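Local coordinates for protein Non-reducing end alpha-L-arabinofuranosidase BoGH43B (Bacteroides ovatus, PDB 5JOZ) that removes terminal non-reducing alpha-L-arabinofuranosyl residues from xyloglucan side chains, converting 'S' units to 'X' units during xyloglucan breakdown, at residues P15-C20 with R268-A273; P40-K45 with W50-H55; L336-K339 with L343-K346. All blocks are in the same frame, centred on the assembly; numbering follows the deposited sequence.

How the contacts relate
Contacts 1 and 2 belong to the five-bladed beta-propeller of the glycosidase. Contact 3 lies in the C-terminal concanavalin A-like domain, its nearest atoms about 13 Å from those of contact 2. Contacts 1 and 2 share the sheet of strands 18-22, 25-29, 40-44 and 51-55, and they touch where I19 CD1 packs on W50 CH2 at 3.8 Å. Contact 1 is buried at the active site and joins the first blade to the last through side chains. Contact 2 pairs two neighbouring strands by backbone hydrogen bonds and apolar packing. Contact 3 is a local turn at the surface, with a salt-bridge network outside and leucines inside.

Contact 1 (P15-C20 with R268-A273); sequences PDPSIC and RETFLA
R268 lies across P15 and sends its charged end toward D16. Its CB is 4.0 Å from P15 CB. CG sits beside the backbone N (chi1 -62°), and the chain then bends at chi3 (-64°). This bend folds the guanidinium back over the proline. NE is 3.9 Å from P15 CB, and CZ comes to 3.7 Å from the same atom. P15 CB rests on one face of the guanidinium, toward its rim, with R268 NH2 3.6 Å away. NH2 also donates a hydrogen bond to F476 O, in the C-terminal domain. NH1 reaches toward D16, where OD1 lies 3.9 Å from it. That salt bridge is long. The carboxylate and guanidinium planes are nearly perpendicular (83°), and OD1 lies well out of the guanidinium plane, so no N-H points at it. D16 OD2 is held instead by S31 OG.

Further along, P17 and T270 lie alongside each other, pointing opposite ways. P17 CB is 3.7 Å from T270 OG1 and 3.8 Å from T270 CG2. The T270 hydroxyl is engaged with N14 O, so the proline meets it by packing alone.

D16 is the inferred proton acceptor, with the inferred proton donor E176 close by, as is D126, inferred to tune that donor. A leucine in place of R268 would probably leave F476 O without this donor and D16 without its positive neighbour, and P15 would lose the flat face it lies on. The contact joins the loop leading into strand 18-22, in the first propeller blade, to strand 269-277 in the last. Its chemistry implies positioning by shape and long-range charge: R268 meets D16 electrostatically, while S31 supplies a directed bond that probably helps to orient the carboxylate.

Contact 2 (P40-K45 with W50-H55); sequences PVYHSK and WKLIGH
V41 and I53 form an apolar patch on one side of a beta hairpin, the outer two strands of the first propeller blade. V41 CG1 is 3.9 Å from I53 CG1. The I53 CG1 branch stands between the backbone N and the carbonyl carbon (chi1 61°), close over V41 O at 3.2 Å. On the opposite face, L52 fits between P40 and Y42. Its CD1 is 3.6 Å from P40 CB and also lies over one face of the Y42 ring, toward the rim, in a CH-pi contact. H55 CD2 also reaches P40, at CA and CB. Toward the turn, W50 lays its indole against S44. S44 CB sits over the centre of the six-membered ring, 3.4 Å from the centroid, and Y42 CB packs on W50 CE3.

The backbone pairing is antiparallel with one irregularity. I53 and G54 both face V41, a classic beta bulge. V41 N donates to G54 O in an almost straight bond (178°), and I53 N donates to V41 O. Past the bulge, H43 and K51 form a regular hydrogen-bonded pair.

Polar groups gather round this packing. Y42 OH bonds to N14 OD1, which ties the hairpin to the loop before strand 18-22. H43 turns away from strand 51-55, stacks on Y27 and bonds through NE2 to D25. K51 points to solvent. The S44 hydroxyl is used at the turn, by H49 O and D46 N. One residue back along the strand, H43 O takes K51 N at 3.0 Å.

Contact 3 (L336-K339 with L343-K346); sequences LTEK and LRLK
E338 CG lies anti to the backbone N (chi1 -172°), and the rest of its chain runs out extended toward R344 and K346. R344 also leaves its backbone with CG anti to N, then bends at chi3 (-72°). That bend carries the guanidinium up beside the glutamate. K346 bends late, at chi4, and brings NZ to the carboxylate from the opposite direction.

E338 OE2 is shared by both basic residues. K346 NZ donates to it at 3.0 Å, on the syn side and somewhat out of the carboxylate plane. NZ also makes a weak bond to E338 OE1 at 3.1 Å, so the ammonium spans both oxygens. R344 NH1 gives OE2 a weak bond of 3.4 Å, though a fairly straight one (165°). The oxygen lies at the guanidinium edge, and the two flat groups are nearly perpendicular. Two positive groups round one carboxylate would probably keep E338 ionised.

The R344 guanidinium is also packed on a face. K339 CB sits over it, toward the rim, 3.5 Å from R344 NH2. R344 NE makes a salt bridge to D497, which anchors the group while K339 CB packs on its face. The end of K339 leads away from 343-346.

Below this charged surface, L336 and L343 close the inner side. L336 CD2 touches L343 CD1 at 4.0 Å. L343 also packs on F314, and on I361 and M483 of the facing sheet.

The calcium ligand G341 lies in the turn between the segments, and D313 and D499 also bind the ion. A short loop joining the antiparallel strands 334-335 and 343-345, polar outside and leucine-lined inside, fits the edge of a concanavalin A-like beta-sandwich.

Contact 1 (P15-C20 with R268-A273)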
ATOM      1  N   PRO A  15       2.472   2.691  -1.727  1.00 25.13           N
ATOM      2  CA  PRO A  15       2.896   4.075  -1.845  1.00 27.51           C
ATOM      3  C   PRO A  15       3.737   4.590  -0.673  1.00 29.34           C
ATOM      4  O   PRO A  15       3.803   3.962   0.388  1.00 24.25           O
ATOM      5  CB  PRO A  15       1.556   4.841  -1.894  1.00 29.76           C
ATOM      6  CG  PRO A  15       0.481   3.853  -1.540  1.00 29.33           C
ATOM      7  CD  PRO A  15       1.155   2.602  -1.078  1.00 28.04           C
ATOM      8  N   ASP A  16       4.354   5.751  -0.890  1.00 32.06           N
ATOM      9  CA  ASP A  16       5.017   6.542   0.163  1.00 29.54           C
ATOM     10  C   ASP A  16       6.138   5.753   0.847  1.00 26.64           C
ATOM     11  O   ASP A  16       6.166   5.656   2.082  1.00 27.06           O
ATOM     12  CB  ASP A  16       3.989   7.024   1.200  1.00 25.71           C
ATOM     13  CG  ASP A  16       2.890   7.875   0.595  1.00 25.30           C
ATOM     14  OD1 ASP A  16       3.212   8.833  -0.130  1.00 24.77           O
ATOM     15  OD2 ASP A  16       1.699   7.615   0.878  1.00 28.57           O
ATOM     16  N   PRO A  17       7.055   5.169   0.047  1.00 22.89           N
ATOM     17  CA  PRO A  17       8.042   4.273   0.627  1.00 23.85           C
ATOM     18  C   PRO A  17       8.988   5.004   1.560  1.00 24.35           C
ATOM     19  O   PRO A  17       9.468   6.088   1.196  1.00 24.69           O
ATOM     20  CB  PRO A  17       8.798   3.739  -0.600  1.00 24.47           C
ATOM     21  CG  PRO A  17       8.669   4.811  -1.619  1.00 24.08           C
ATOM     22  CD  PRO A  17       7.288   5.362  -1.397  1.00 26.06           C
ATOM     23  N   SER A  18       9.244   4.430   2.740  1.00 22.65           N
ATOM     24  CA  SER A  18      10.308   4.919   3.622  1.00 23.72           C
ATOM     25  C   SER A  18      11.263   3.788   3.981  1.00 25.52           C
ATOM     26  O   SER A  18      10.824   2.701   4.346  1.00 21.69           O
ATOM     27  CB  SER A  18       9.729   5.544   4.877  1.00 26.22           C
ATOM     28  OG  SER A  18      10.760   6.028   5.702  1.00 28.75           O
ATOM     29  N   ILE A  19      12.566   4.064   3.902  1.00 25.12           N
ATOM     30  CA  ILE A  19      13.610   3.032   4.030  1.00 26.87           C
ATOM     31  C   ILE A  19      14.599   3.333   5.152  1.00 25.74           C
ATOM     32  O   ILE A  19      14.830   4.484   5.470  1.00 25.48           O
ATOM     33  CB  ILE A  19      14.407   2.886   2.708  1.00 28.84           C
ATOM     34  CG1 ILE A  19      15.236   1.601   2.700  1.00 29.19           C
ATOM     35  CG2 ILE A  19      15.308   4.096   2.440  1.00 28.83           C
ATOM     36  CD1 ILE A  19      15.556   1.121   1.302  1.00 29.89           C
ATOM     37  N   CYS A  20      15.186   2.288   5.732  1.00 28.48           N
ATOM     38  CA  CYS A  20      16.371   2.442   6.574  1.00 27.91           C
ATOM     39  C   CYS A  20      17.258   1.225   6.458  1.00 25.51           C
ATOM     40  O   CYS A  20      16.779   0.110   6.239  1.00 31.33           O
ATOM     41  CB  CYS A  20      16.010   2.709   8.043  1.00 30.12           C
ATOM     42  SG  CYS A  20      15.439   1.269   8.966  1.00 41.06           S
ATOM     43  N   ARG A 268      -0.090   3.342  -6.526  1.00 20.27           N
ATOM     44  CA  ARG A 268       1.258   3.867  -6.573  1.00 22.77           C
ATOM     45  C   ARG A 268       2.201   2.766  -6.024  1.00 22.62           C
ATOM     46  O   ARG A 268       1.961   2.169  -4.974  1.00 21.10           O
ATOM     47  CB  ARG A 268       1.353   5.206  -5.831  1.00 23.92           C
ATOM     48  CG  ARG A 268       0.471   6.308  -6.443  1.00 24.49           C
ATOM     49  CD  ARG A 268       0.283   7.501  -5.507  1.00 25.23           C
ATOM     50  NE  ARG A 268      -0.445   7.135  -4.273  1.00 24.18           N
ATOM     51  CZ  ARG A 268      -0.347   7.756  -3.092  1.00 25.79           C
ATOM     52  NH1 ARG A 268       0.443   8.816  -2.914  1.00 24.08           N
ATOM     53  NH2 ARG A 268      -1.051   7.306  -2.062  1.00 26.96           N
ATOM     54  N   GLU A 269       3.237   2.475  -6.798  1.00 23.49           N
ATOM     55  CA  GLU A 269       4.188   1.409  -6.521  1.00 24.05           C
ATOM     56  C   GLU A 269       5.535   2.020  -6.108  1.00 22.27           C
ATOM     57  O   GLU A 269       5.716   3.233  -6.191  1.00 20.55           O
ATOM     58  CB  GLU A 269       4.307   0.541  -7.779  1.00 24.50           C
ATOM     59  CG  GLU A 269       2.976  -0.114  -8.119  1.00 31.14           C
ATOM     60  CD  GLU A 269       2.938  -0.804  -9.470  1.00 39.01           C
ATOM     61  OE1 GLU A 269       2.882  -0.095 -10.495  1.00 31.07           O
ATOM     62  OE2 GLU A 269       2.911  -2.058  -9.499  1.00 36.48           O
ATOM     63  N   THR A 270       6.469   1.168  -5.684  1.00 23.58           N
ATOM     64  CA  THR A 270       7.751   1.593  -5.146  1.00 23.58           C
ATOM     65  C   THR A 270       8.879   1.331  -6.133  1.00 22.23           C
ATOM     66  O   THR A 270       9.006   0.242  -6.662  1.00 25.87           O
ATOM     67  CB  THR A 270       8.043   0.879  -3.819  1.00 25.50           C
ATOM     68  OG1 THR A 270       7.087   1.297  -2.842  1.00 31.76           O
ATOM     69  CG2 THR A 270       9.440   1.209  -3.296  1.00 26.73           C
ATOM     70  N   PHE A 271       9.724   2.340  -6.313  1.00 22.32           N
ATOM     71  CA  PHE A 271      10.792   2.352  -7.296  1.00 22.41           C
ATOM     72  C   PHE A 271      12.134   2.570  -6.598  1.00 23.04           C
ATOM     73  O   PHE A 271      12.190   3.009  -5.442  1.00 19.27           O
ATOM     74  CB  PHE A 271      10.548   3.473  -8.313  1.00 22.64           C
ATOM     75  CG  PHE A 271       9.323   3.264  -9.168  1.00 23.68           C
ATOM     76  CD1 PHE A 271       8.055   3.517  -8.666  1.00 25.03           C
ATOM     77  CD2 PHE A 271       9.442   2.802 -10.475  1.00 26.00           C
ATOM     78  CE1 PHE A 271       6.925   3.314  -9.446  1.00 24.93           C
ATOM     79  CE2 PHE A 271       8.324   2.596 -11.263  1.00 25.75           C
ATOM     80  CZ  PHE A 271       7.058   2.856 -10.750  1.00 25.95           C
ATOM     81  N   LEU A 272      13.206   2.271  -7.326  1.00 22.89           N
ATOM     82  CA  LEU A 272      14.582   2.378  -6.832  1.00 25.55           C
ATOM     83  C   LEU A 272      15.418   3.111  -7.868  1.00 26.69           C
ATOM     84  O   LEU A 272      15.370   2.760  -9.053  1.00 26.92           O
ATOM     85  CB  LEU A 272      15.161   0.979  -6.608  1.00 26.81           C
ATOM     86  CG  LEU A 272      16.574   0.857  -6.023  1.00 27.32           C
ATOM     87  CD1 LEU A 272      16.640   1.491  -4.634  1.00 24.52           C
ATOM     88  CD2 LEU A 272      16.957  -0.609  -5.946  1.00 24.71           C
ATOM     89  N   ALA A 273      16.173   4.124  -7.443  1.00 25.48           N
ATOM     90  CA  ALA A 273      17.067   4.834  -8.357  1.00 26.63           C
ATOM     91  C   ALA A 273      18.389   5.234  -7.688  1.00 26.37           C
ATOM     92  O   ALA A 273      18.394   5.602  -6.518  1.00 24.24           O
ATOM     93  CB  ALA A 273      16.363   6.055  -8.931  1.00 26.27           C
TER

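Contact 2 (P40-K45 with W50-H55)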
ATOM      1  N   PRO A  40       2.888  -2.230   6.061  1.00 21.83           N
ATOM      2  CA  PRO A  40       3.708  -3.422   5.934  1.00 20.49           C
ATOM      3  C   PRO A  40       5.198  -3.107   5.983  1.00 21.65           C
ATOM      4  O   PRO A  40       5.631  -2.063   5.484  1.00 19.65           O
ATOM      5  CB  PRO A  40       3.300  -3.979   4.567  1.00 20.93           C
ATOM      6  CG  PRO A  40       2.804  -2.809   3.821  1.00 21.91           C
ATOM      7  CD  PRO A  40       2.069  -2.021   4.856  1.00 21.67           C
ATOM      8  N   VAL A  41       5.954  -4.006   6.603  1.00 24.05           N
ATOM      9  CA  VAL A  41       7.402  -3.910   6.718  1.00 24.58           C
ATOM     10  C   VAL A  41       8.019  -4.950   5.796  1.00 26.28           C
ATOM     11  O   VAL A  41       7.886  -6.143   6.048  1.00 26.87           O
ATOM     12  CB  VAL A  41       7.884  -4.236   8.146  1.00 23.64           C
ATOM     13  CG1 VAL A  41       9.407  -4.185   8.221  1.00 24.53           C
ATOM     14  CG2 VAL A  41       7.258  -3.297   9.160  1.00 23.25           C
ATOM     15  N   TYR A  42       8.714  -4.489   4.755  1.00 26.39           N
ATOM     16  CA  TYR A  42       9.462  -5.361   3.848  1.00 23.51           C
ATOM     17  C   TYR A  42      10.952  -5.387   4.241  1.00 24.07           C
ATOM     18  O   TYR A  42      11.464  -4.420   4.786  1.00 22.49           O
ATOM     19  CB  TYR A  42       9.313  -4.873   2.403  1.00 22.99           C
ATOM     20  CG  TYR A  42       7.881  -4.774   1.906  1.00 21.89           C
ATOM     21  CD1 TYR A  42       7.233  -5.876   1.311  1.00 20.85           C
ATOM     22  CD2 TYR A  42       7.173  -3.581   2.017  1.00 21.68           C
ATOM     23  CE1 TYR A  42       5.927  -5.772   0.842  1.00 20.90           C
ATOM     24  CE2 TYR A  42       5.864  -3.468   1.560  1.00 22.27           C
ATOM     25  CZ  TYR A  42       5.241  -4.563   0.971  1.00 23.70           C
ATOM     26  OH  TYR A  42       3.931  -4.429   0.535  1.00 23.59           O
ATOM     27  N   HIS A  43      11.628  -6.495   3.936  1.00 22.89           N
ATOM     28  CA  HIS A  43      13.025  -6.719   4.284  1.00 23.58           C
ATOM     29  C   HIS A  43      13.806  -7.056   3.012  1.00 24.24           C
ATOM     30  O   HIS A  43      13.323  -7.811   2.187  1.00 25.03           O
ATOM     31  CB  HIS A  43      13.108  -7.859   5.296  1.00 25.38           C
ATOM     32  CG  HIS A  43      14.500  -8.252   5.682  1.00 28.80           C
ATOM     33  ND1 HIS A  43      14.820  -9.531   6.080  1.00 30.06           N
ATOM     34  CD2 HIS A  43      15.649  -7.541   5.749  1.00 32.51           C
ATOM     35  CE1 HIS A  43      16.107  -9.597   6.359  1.00 29.36           C
ATOM     36  NE2 HIS A  43      16.633  -8.402   6.172  1.00 35.96           N
ATOM     37  N   SER A  44      14.991  -6.464   2.847  1.00 27.01           N
ATOM     38  CA  SER A  44      15.903  -6.821   1.752  1.00 28.44           C
ATOM     39  C   SER A  44      17.364  -6.815   2.220  1.00 30.80           C
ATOM     40  O   SER A  44      17.692  -6.195   3.231  1.00 35.30           O
ATOM     41  CB  SER A  44      15.710  -5.852   0.579  1.00 28.40           C
ATOM     42  OG  SER A  44      16.492  -6.193  -0.563  1.00 27.45           O
ATOM     43  N   LYS A  45      18.216  -7.537   1.490  1.00 31.28           N
ATOM     44  CA  LYS A  45      19.683  -7.437   1.601  1.00 31.70           C
ATOM     45  C   LYS A  45      20.374  -6.814   0.372  1.00 30.27           C
ATOM     46  O   LYS A  45      21.577  -6.543   0.418  1.00 34.09           O
ATOM     47  CB  LYS A  45      20.284  -8.819   1.893  1.00 31.03           C
ATOM     48  CG  LYS A  45      19.719  -9.428   3.170  1.00 33.45           C
ATOM     49  CD  LYS A  45      20.516 -10.610   3.689  1.00 37.51           C
ATOM     50  CE  LYS A  45      20.195 -10.879   5.156  1.00 37.74           C
ATOM     51  NZ  LYS A  45      21.029 -10.055   6.069  1.00 37.23           N
ATOM     52  N   TRP A  50      12.591  -8.021  -2.224  1.00 25.55           N
ATOM     53  CA  TRP A  50      11.924  -7.665  -0.984  1.00 24.60           C
ATOM     54  C   TRP A  50      11.016  -8.789  -0.520  1.00 24.68           C
ATOM     55  O   TRP A  50      10.384  -9.460  -1.335  1.00 27.79           O
ATOM     56  CB  TRP A  50      11.148  -6.360  -1.180  1.00 23.70           C
ATOM     57  CG  TRP A  50      12.083  -5.192  -1.407  1.00 22.29           C
ATOM     58  CD1 TRP A  50      12.564  -4.750  -2.599  1.00 21.53           C
ATOM     59  CD2 TRP A  50      12.668  -4.357  -0.405  1.00 21.79           C
ATOM     60  NE1 TRP A  50      13.409  -3.680  -2.406  1.00 22.01           N
ATOM     61  CE2 TRP A  50      13.493  -3.424  -1.065  1.00 21.93           C
ATOM     62  CE3 TRP A  50      12.570  -4.306   0.992  1.00 24.47           C
ATOM     63  CZ2 TRP A  50      14.213  -2.447  -0.379  1.00 24.82           C
ATOM     64  CZ3 TRP A  50      13.281  -3.325   1.681  1.00 23.05           C
ATOM     65  CH2 TRP A  50      14.094  -2.413   0.994  1.00 24.62           C
ATOM     66  N   LYS A  51      10.981  -8.992   0.794  1.00 22.97           N
ATOM     67  CA  LYS A  51      10.138  -9.989   1.433  1.00 24.53           C
ATOM     68  C   LYS A  51       9.344  -9.317   2.534  1.00 25.53           C
ATOM     69  O   LYS A  51       9.913  -8.571   3.346  1.00 22.38           O
ATOM     70  CB  LYS A  51      11.000 -11.107   2.040  1.00 28.27           C
ATOM     71  CG  LYS A  51      10.216 -12.198   2.768  1.00 32.50           C
ATOM     72  CD  LYS A  51      11.080 -13.406   3.107  1.00 40.64           C
ATOM     73  CE  LYS A  51      10.351 -14.727   2.869  1.00 50.70           C
ATOM     74  NZ  LYS A  51       9.443 -15.081   3.989  1.00 50.55           N
ATOM     75  N   LEU A  52       8.043  -9.619   2.582  1.00 25.59           N
ATOM     76  CA  LEU A  52       7.157  -9.080   3.607  1.00 24.59           C
ATOM     77  C   LEU A  52       7.427  -9.853   4.887  1.00 25.14           C
ATOM     78  O   LEU A  52       7.415 -11.085   4.867  1.00 24.37           O
ATOM     79  CB  LEU A  52       5.703  -9.250   3.164  1.00 27.17           C
ATOM     80  CG  LEU A  52       4.577  -8.740   4.055  1.00 27.24           C
ATOM     81  CD1 LEU A  52       4.691  -7.237   4.281  1.00 25.89           C
ATOM     82  CD2 LEU A  52       3.243  -9.099   3.426  1.00 28.07           C
ATOM     83  N   ILE A  53       7.706  -9.145   5.985  1.00 23.69           N
ATOM     84  CA  ILE A  53       7.998  -9.792   7.286  1.00 24.65           C
ATOM     85  C   ILE A  53       7.037  -9.449   8.430  1.00 25.61           C
ATOM     86  O   ILE A  53       7.024 -10.137   9.453  1.00 25.61           O
ATOM     87  CB  ILE A  53       9.452  -9.519   7.763  1.00 27.50           C
ATOM     88  CG1 ILE A  53       9.724  -8.019   7.962  1.00 26.97           C
ATOM     89  CG2 ILE A  53      10.465 -10.117   6.787  1.00 26.10           C
ATOM     90  CD1 ILE A  53      10.884  -7.770   8.901  1.00 29.36           C
ATOM     91  N   GLY A  54       6.251  -8.390   8.277  1.00 23.58           N
ATOM     92  CA  GLY A  54       5.309  -7.999   9.313  1.00 23.26           C
ATOM     93  C   GLY A  54       4.604  -6.727   8.910  1.00 24.77           C
ATOM     94  O   GLY A  54       4.706  -6.287   7.760  1.00 23.99           O
ATOM     95  N   HIS A  55       3.876  -6.151   9.858  1.00 22.40           N
ATOM     96  CA  HIS A  55       3.240  -4.855   9.682  1.00 23.50           C
ATOM     97  C   HIS A  55       3.483  -4.049  10.949  1.00 24.13           C
ATOM     98  O   HIS A  55       3.472  -4.601  12.049  1.00 30.65           O
ATOM     99  CB  HIS A  55       1.741  -5.038   9.423  1.00 23.83           C
ATOM    100  CG  HIS A  55       1.438  -5.847   8.200  1.00 26.12           C
ATOM    101  ND1 HIS A  55       1.580  -7.217   8.165  1.00 28.54           N
ATOM    102  CD2 HIS A  55       1.018  -5.482   6.966  1.00 25.13           C
ATOM    103  CE1 HIS A  55       1.277  -7.657   6.956  1.00 25.79           C
ATOM    104  NE2 HIS A  55       0.923  -6.626   6.214  1.00 25.08           N
TER

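Contact 3 (L336-K339 with L343-K346)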
ATOM      1  N   LEU A 336      -9.377 -20.008  10.420  1.00 30.08           N
ATOM      2  CA  LEU A 336      -8.578 -21.105   9.869  1.00 27.59           C
ATOM      3  C   LEU A 336      -8.590 -22.344  10.789  1.00 28.65           C
ATOM      4  O   LEU A 336      -7.971 -23.363  10.460  1.00 28.40           O
ATOM      5  CB  LEU A 336      -7.138 -20.627   9.657  1.00 27.21           C
ATOM      6  CG  LEU A 336      -6.930 -19.564   8.570  1.00 28.59           C
ATOM      7  CD1 LEU A 336      -5.621 -18.811   8.807  1.00 29.80           C
ATOM      8  CD2 LEU A 336      -6.953 -20.188   7.181  1.00 22.51           C
ATOM      9  N   THR A 337      -9.297 -22.245  11.921  1.00 32.39           N
ATOM     10  CA  THR A 337      -9.385 -23.286  12.959  1.00 36.30           C
ATOM     11  C   THR A 337     -10.600 -24.194  12.799  1.00 36.47           C
ATOM     12  O   THR A 337     -10.518 -25.398  13.009  1.00 35.80           O
ATOM     13  CB  THR A 337      -9.576 -22.625  14.347  1.00 37.26           C
ATOM     14  OG1 THR A 337      -8.575 -21.637  14.546  1.00 49.95           O
ATOM     15  CG2 THR A 337      -9.516 -23.650  15.482  1.00 47.88           C
ATOM     16  N   GLU A 338     -11.725 -23.571  12.452  1.00 37.70           N
ATOM     17  CA  GLU A 338     -13.060 -24.130  12.607  1.00 36.53           C
ATOM     18  C   GLU A 338     -13.379 -25.179  11.538  1.00 39.52           C
ATOM     19  O   GLU A 338     -14.101 -26.148  11.804  1.00 37.46           O
ATOM     20  CB  GLU A 338     -14.050 -22.973  12.548  1.00 41.66           C
ATOM     21  CG  GLU A 338     -15.493 -23.304  12.871  1.00 54.28           C
ATOM     22  CD  GLU A 338     -16.357 -22.053  13.009  1.00 63.04           C
ATOM     23  OE1 GLU A 338     -15.880 -21.051  13.615  1.00 48.13           O
ATOM     24  OE2 GLU A 338     -17.516 -22.072  12.516  1.00 54.42           O
ATOM     25  N   LYS A 339     -12.855 -24.977  10.327  1.00 35.62           N
ATOM     26  CA  LYS A 339     -12.810 -26.030   9.313  1.00 32.88           C
ATOM     27  C   LYS A 339     -11.365 -26.167   8.839  1.00 30.59           C
ATOM     28  O   LYS A 339     -10.996 -25.557   7.843  1.00 33.11           O
ATOM     29  CB  LYS A 339     -13.753 -25.710   8.153  1.00 31.30           C
ATOM     30  CG  LYS A 339     -13.798 -26.752   7.034  1.00 35.66           C
ATOM     31  CD  LYS A 339     -14.390 -28.081   7.490  1.00 37.47           C
ATOM     32  CE  LYS A 339     -14.328 -29.149   6.403  1.00 41.62           C
ATOM     33  NZ  LYS A 339     -15.120 -28.789   5.200  1.00 41.06           N
ATOM     34  N   LEU A 343     -10.208 -21.655   4.681  1.00 22.72           N
ATOM     35  CA  LEU A 343     -10.549 -20.359   5.276  1.00 25.28           C
ATOM     36  C   LEU A 343     -12.068 -20.226   5.284  1.00 24.92           C
ATOM     37  O   LEU A 343     -12.692 -20.158   4.217  1.00 27.89           O
ATOM     38  CB  LEU A 343      -9.930 -19.195   4.509  1.00 25.30           C
ATOM     39  CG  LEU A 343     -10.320 -17.805   5.034  1.00 27.85           C
ATOM     40  CD1 LEU A 343      -9.889 -17.533   6.471  1.00 27.50           C
ATOM     41  CD2 LEU A 343      -9.743 -16.774   4.097  1.00 32.87           C
ATOM     42  N   ARG A 344     -12.649 -20.197   6.483  1.00 24.56           N
ATOM     43  CA  ARG A 344     -14.088 -20.026   6.662  1.00 23.19           C
ATOM     44  C   ARG A 344     -14.411 -18.545   6.809  1.00 24.58           C
ATOM     45  O   ARG A 344     -13.944 -17.892   7.746  1.00 25.38           O
ATOM     46  CB  ARG A 344     -14.558 -20.782   7.896  1.00 24.83           C
ATOM     47  CG  ARG A 344     -16.041 -20.638   8.198  1.00 28.46           C
ATOM     48  CD  ARG A 344     -16.594 -21.806   9.004  1.00 26.11           C
ATOM     49  NE  ARG A 344     -16.709 -23.030   8.201  1.00 24.42           N
ATOM     50  CZ  ARG A 344     -17.111 -24.208   8.666  1.00 26.26           C
ATOM     51  NH1 ARG A 344     -17.440 -24.363   9.943  1.00 29.44           N
ATOM     52  NH2 ARG A 344     -17.183 -25.251   7.849  1.00 30.44           N
ATOM     53  N   LEU A 345     -15.215 -18.034   5.883  1.00 26.79           N
ATOM     54  CA  LEU A 345     -15.666 -16.642   5.883  1.00 26.19           C
ATOM     55  C   LEU A 345     -17.154 -16.606   6.214  1.00 24.95           C
ATOM     56  O   LEU A 345     -17.963 -17.249   5.542  1.00 23.78           O
ATOM     57  CB  LEU A 345     -15.388 -16.016   4.509  1.00 25.66           C
ATOM     58  CG  LEU A 345     -15.122 -14.514   4.473  1.00 27.82           C
ATOM     59  CD1 LEU A 345     -13.939 -14.140   5.351  1.00 28.14           C
ATOM     60  CD2 LEU A 345     -14.894 -14.081   3.035  1.00 28.68           C
ATOM     61  N   LYS A 346     -17.498 -15.906   7.290  1.00 27.34           N
ATOM     62  CA  LYS A 346     -18.889 -15.725   7.712  1.00 26.81           C
ATOM     63  C   LYS A 346     -19.365 -14.328   7.309  1.00 26.68           C
ATOM     64  O   LYS A 346     -18.971 -13.325   7.906  1.00 26.43           O
ATOM     65  CB  LYS A 346     -19.025 -15.863   9.222  1.00 27.22           C
ATOM     66  CG  LYS A 346     -18.684 -17.218   9.795  1.00 32.33           C
ATOM     67  CD  LYS A 346     -19.298 -17.353  11.184  1.00 45.36           C
ATOM     68  CE  LYS A 346     -19.178 -18.761  11.745  1.00 50.24           C
ATOM     69  NZ  LYS A 346     -17.804 -19.059  12.220  1.00 47.32           N
TER